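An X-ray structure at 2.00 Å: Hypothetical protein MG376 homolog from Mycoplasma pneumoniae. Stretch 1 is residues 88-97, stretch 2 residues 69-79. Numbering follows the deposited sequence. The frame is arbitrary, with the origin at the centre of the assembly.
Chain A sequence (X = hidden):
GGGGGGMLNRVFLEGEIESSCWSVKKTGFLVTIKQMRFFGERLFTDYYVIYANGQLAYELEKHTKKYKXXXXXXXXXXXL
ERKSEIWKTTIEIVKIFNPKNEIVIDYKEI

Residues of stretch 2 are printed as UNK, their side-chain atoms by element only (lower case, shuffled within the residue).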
# COMPACT_ATOMS: atom_id res chain seq x y z
N LYS A 88 8.88 -1.93 5.88
CA LYS A 88 8.23 -2.83 4.93
C LYS A 88 6.72 -2.65 4.97
O LYS A 88 6.17 -2.25 5.98
CB LYS A 88 8.61 -4.28 5.26
CG LYS A 88 10.12 -4.56 5.25
CD LYS A 88 10.65 -4.66 3.83
CE LYS A 88 12.18 -4.56 3.76
NZ LYS A 88 12.68 -4.47 2.35
N THR A 89 6.06 -2.93 3.85
CA THR A 89 4.60 -2.80 3.74
C THR A 89 3.82 -4.13 3.70
O THR A 89 4.22 -5.09 3.04
CB THR A 89 4.24 -1.99 2.49
OG1 THR A 89 4.66 -0.64 2.67
CG2 THR A 89 2.75 -2.02 2.23
N THR A 90 2.70 -4.16 4.42
CA THR A 90 1.81 -5.33 4.46
C THR A 90 0.37 -4.82 4.43
O THR A 90 0.10 -3.71 4.88
CB THR A 90 1.97 -6.18 5.76
OG1 THR A 90 1.64 -5.39 6.91
CG2 THR A 90 3.38 -6.70 5.89
N ILE A 91 -0.54 -5.62 3.90
CA ILE A 91 -1.94 -5.21 3.87
C ILE A 91 -2.78 -6.05 4.80
O ILE A 91 -2.86 -7.26 4.65
CB ILE A 91 -2.58 -5.32 2.47
CG1 ILE A 91 -1.73 -4.59 1.42
CG2 ILE A 91 -4.00 -4.74 2.51
CD1 ILE A 91 -0.56 -5.40 0.90
N GLU A 92 -3.41 -5.38 5.77
CA GLU A 92 -4.29 -6.01 6.74
C GLU A 92 -5.63 -6.21 6.05
O GLU A 92 -6.36 -5.25 5.79
CB GLU A 92 -4.47 -5.10 7.95
CG GLU A 92 -5.20 -5.75 9.11
CD GLU A 92 -5.55 -4.75 10.17
OE1 GLU A 92 -4.88 -3.70 10.21
OE2 GLU A 92 -6.48 -5.01 10.96
N ILE A 93 -5.96 -7.45 5.75
CA ILE A 93 -7.20 -7.76 5.07
C ILE A 93 -8.44 -7.44 5.90
O ILE A 93 -8.53 -7.82 7.07
CB ILE A 93 -7.22 -9.25 4.64
CG1 ILE A 93 -6.15 -9.48 3.56
CG2 ILE A 93 -8.62 -9.66 4.18
CD1 ILE A 93 -5.89 -10.93 3.25
N VAL A 94 -9.37 -6.72 5.29
CA VAL A 94 -10.62 -6.35 5.94
C VAL A 94 -11.72 -7.15 5.28
O VAL A 94 -12.66 -7.60 5.94
CB VAL A 94 -10.93 -4.84 5.77
CG1 VAL A 94 -12.38 -4.57 6.11
CG2 VAL A 94 -10.03 -4.00 6.67
N LYS A 95 -11.60 -7.34 3.98
CA LYS A 95 -12.61 -8.07 3.24
C LYS A 95 -12.09 -8.85 2.03
O LYS A 95 -11.25 -8.37 1.26
CB LYS A 95 -13.70 -7.08 2.82
CG LYS A 95 -14.96 -7.72 2.31
CD LYS A 95 -16.06 -6.70 2.09
CE LYS A 95 -17.32 -7.37 1.62
NZ LYS A 95 -17.07 -8.12 0.35
N ILE A 96 -12.60 -10.07 1.86
CA ILE A 96 -12.24 -10.91 0.73
C ILE A 96 -13.43 -10.93 -0.21
O ILE A 96 -14.57 -11.07 0.23
CB ILE A 96 -11.93 -12.36 1.15
CG1 ILE A 96 -10.73 -12.39 2.10
CG2 ILE A 96 -11.63 -13.20 -0.09
CD1 ILE A 96 -10.35 -13.78 2.54
N PHE A 97 -13.17 -10.80 -1.50
CA PHE A 97 -14.25 -10.80 -2.48
C PHE A 97 -14.39 -12.14 -3.20
O PHE A 97 -13.48 -12.98 -3.20
CB PHE A 97 -14.02 -9.68 -3.50
CG PHE A 97 -13.95 -8.30 -2.90
CD1 PHE A 97 -15.07 -7.73 -2.29
CD2 PHE A 97 -12.78 -7.55 -2.97
CE1 PHE A 97 -15.02 -6.45 -1.75
CE2 PHE A 97 -12.72 -6.26 -2.43
CZ PHE A 97 -13.84 -5.71 -1.82
N UNK A 69 -6.16 -16.83 -7.64
CA UNK A 69 -6.13 -15.38 -7.49
C UNK A 69 -7.03 -15.02 -6.32
O UNK A 69 -7.79 -15.85 -5.83
c UNK A 69 -6.12 -15.25 -10.02
o UNK A 69 -8.09 -14.66 -8.75
c UNK A 69 -6.66 -14.62 -8.74
N UNK A 70 -6.92 -13.77 -5.87
CA UNK A 70 -7.75 -13.29 -4.78
C UNK A 70 -7.78 -11.77 -4.85
O UNK A 70 -6.79 -11.15 -5.22
c UNK A 70 -8.18 -13.28 -2.29
c UNK A 70 -5.81 -13.10 -3.16
c UNK A 70 -7.87 -13.79 -0.91
c UNK A 70 -7.20 -13.72 -3.39
N UNK A 71 -8.94 -11.20 -4.54
CA UNK A 71 -9.13 -9.75 -4.54
C UNK A 71 -9.58 -9.40 -3.14
O UNK A 71 -10.35 -10.14 -2.55
c UNK A 71 -10.24 -9.33 -5.52
o UNK A 71 -9.95 -9.76 -6.84
N UNK A 72 -9.11 -8.27 -2.61
CA UNK A 72 -9.52 -7.88 -1.26
C UNK A 72 -9.69 -6.38 -1.08
O UNK A 72 -9.49 -5.59 -2.00
c UNK A 72 -6.21 -7.56 0.76
c UNK A 72 -8.28 -9.83 -0.15
c UNK A 72 -7.14 -7.59 -0.44
c UNK A 72 -8.47 -8.31 -0.18
N UNK A 73 -10.09 -6.03 0.14
CA UNK A 73 -10.22 -4.65 0.59
C UNK A 73 -9.39 -4.70 1.87
O UNK A 73 -9.57 -5.60 2.69
o UNK A 73 -13.04 -2.80 3.10
c UNK A 73 -11.91 -2.80 1.02
c UNK A 73 -11.67 -4.30 0.93
c UNK A 73 -12.11 -2.29 2.44
o UNK A 73 -11.37 -1.39 2.89
N UNK A 74 -8.46 -3.78 2.05
CA UNK A 74 -7.66 -3.85 3.25
C UNK A 74 -7.11 -2.53 3.71
O UNK A 74 -7.44 -1.47 3.16
N UNK A 75 -6.24 -2.59 4.71
CA UNK A 75 -5.62 -1.41 5.29
C UNK A 75 -4.10 -1.52 5.17
O UNK A 75 -3.49 -2.49 5.60
c UNK A 75 -7.55 -1.43 6.91
c UNK A 75 -8.05 -1.46 8.34
c UNK A 75 -5.64 0.07 7.30
c UNK A 75 -6.03 -1.28 6.77
N UNK A 76 -3.49 -0.51 4.56
CA UNK A 76 -2.05 -0.52 4.39
C UNK A 76 -1.29 -0.27 5.70
O UNK A 76 -1.44 0.79 6.33
c UNK A 76 -0.15 1.31 1.55
c UNK A 76 -1.65 0.50 3.33
c UNK A 76 -0.28 -1.12 2.01
c UNK A 76 -0.32 0.27 2.62
N UNK A 77 -0.49 -1.25 6.11
CA UNK A 77 0.33 -1.21 7.33
C UNK A 77 1.80 -1.36 6.97
O UNK A 77 2.14 -1.62 5.82
c UNK A 77 -4.04 -0.58 10.49
c UNK A 77 -2.06 -1.27 9.20
c UNK A 77 -0.04 -2.37 8.27
n UNK A 77 -3.33 -1.52 9.88
c UNK A 77 -1.51 -2.52 8.57
n UNK A 77 -3.61 0.67 10.50
n UNK A 77 -5.17 -0.90 11.11
N UNK A 78 2.67 -1.21 7.97
CA UNK A 78 4.10 -1.37 7.77
C UNK A 78 4.73 -1.81 9.08
O UNK A 78 4.13 -1.69 10.14
c UNK A 78 4.80 -0.04 7.38
o UNK A 78 4.75 0.87 8.48
c UNK A 78 4.15 0.60 6.15
N UNK A 79 5.95 -2.35 8.98
CA UNK A 79 6.72 -2.74 10.16
C UNK A 79 8.16 -2.39 9.81
O UNK A 79 8.49 -2.21 8.64
o UNK A 79 8.91 -7.98 6.89
c UNK A 79 8.36 -7.06 7.76
c UNK A 79 7.21 -5.21 9.52
c UNK A 79 6.51 -5.66 8.40
c UNK A 79 8.50 -5.70 9.73
c UNK A 79 6.58 -4.24 10.49
c UNK A 79 7.08 -6.58 7.53
c UNK A 79 9.08 -6.63 8.85
O HOH W 1 -10.95 -13.25 -5.13

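Position 69 carries three side-chain atoms, a first carbon bearing one oxygen and one carbon, and none touches stretch 1. That beta-branched hydroxyl makes it Thr 69.

Position 70 has four carbons, forked at the first, with one arm two carbons long; the end of the long arm lies near Ile 96. This is Ile 70, with CD1 3.9 Å from Ile 96 CG2.

Position 71 has one carbon followed by one oxygen, the carbon near the ring of Phe 97, hence Ser 71. Its CB lies 4.0 Å from Phe 97 CD2; in the backbone, Phe 97 N donates to Ser 71 O at 3.1 Å with an N-H...O angle of 170°, and a water accepts from Ser 71 N (2.9 Å) while donating to Phe 97 O (3.2 Å).

Position 72 again shows four carbons forked at the first, one arm longer, its end near Ile 93 and Ile 91, so Ile 72. With chi1 p and chi2 t, it places CD1 3.4 Å from Ile 93 CG1 and 4.0 Å from Ile 91 CG2.

Position 73 has three carbons in a row, the third carrying two oxygens; its CB is 3.9 Å from Lys 95 CB and 3.8 Å from Phe 97 CZ. The carboxylate after two methylenes gives Glu 73. Its main-chain O accepts from both Val 94 N (2.8 Å) and Lys 95 N (3.0 Å), the signature of a beta bulge, and its N donates to Lys 95 O (2.8 Å).

Position 74 has no side-chain atoms. An ideal CB here would lie 2.6 Å from Ile 91 CG2 and 2.8 Å from Glu 92 O, both clashes. It is Gly 74, and Gly 74 CA lies 4.3 Å from Ile 93 CA, as in a non-hydrogen-bonded antiparallel pair.

Position 75 has four carbons, forked at the first with one longer arm, which meets Val 94: Ile 75. Its CG1 is 3.6 Å from Val 94 CG2, and its N and O pair with Glu 92 O and N, both at 2.9 Å.

Position 76 also has four carbons, but forked at the second, with a tip near Thr 89 and Ile 91. The fork separates Leu 76 from the isoleucines. Its CD1 lies 3.2 Å from Thr 89 CG2 and 3.8 Å from Ile 91 CG1.

Position 77 has three carbons, a nitrogen, then a carbon with two more nitrogens, a guanidinium with Glu 92 OE1 near its plane: Arg 77. NE (2.7 Å) and NH2 (3.0 Å) both donate to Glu 92 OE1, forming a salt bridge.

Position 78 has a carbon bearing one oxygen and one carbon, the latter near Thr 89: Thr 78. Its CG2 is 3.7 Å from Thr 89 OG1.

Position 79 has one carbon, then a six-carbon ring bearing an oxygen. Lys 88 CB sits over the ring face, 3.9 Å from its centroid and 26° off the normal, a CH-pi contact. This is Tyr 79.

The strands run antiparallel, joined by a ladder of backbone hydrogen bonds whose register shifts by one at the bulge. Ile 72 and Leu 76 pack with Ile 91 on one face, which Gly 74 shares without a side chain; the Arg 77–Glu 92 salt bridge and the Tyr 79–Lys 88 contact occupy the other. Together the stretches bury 1071 Å².

Stretch 2 69-79: TISIEGILRTY
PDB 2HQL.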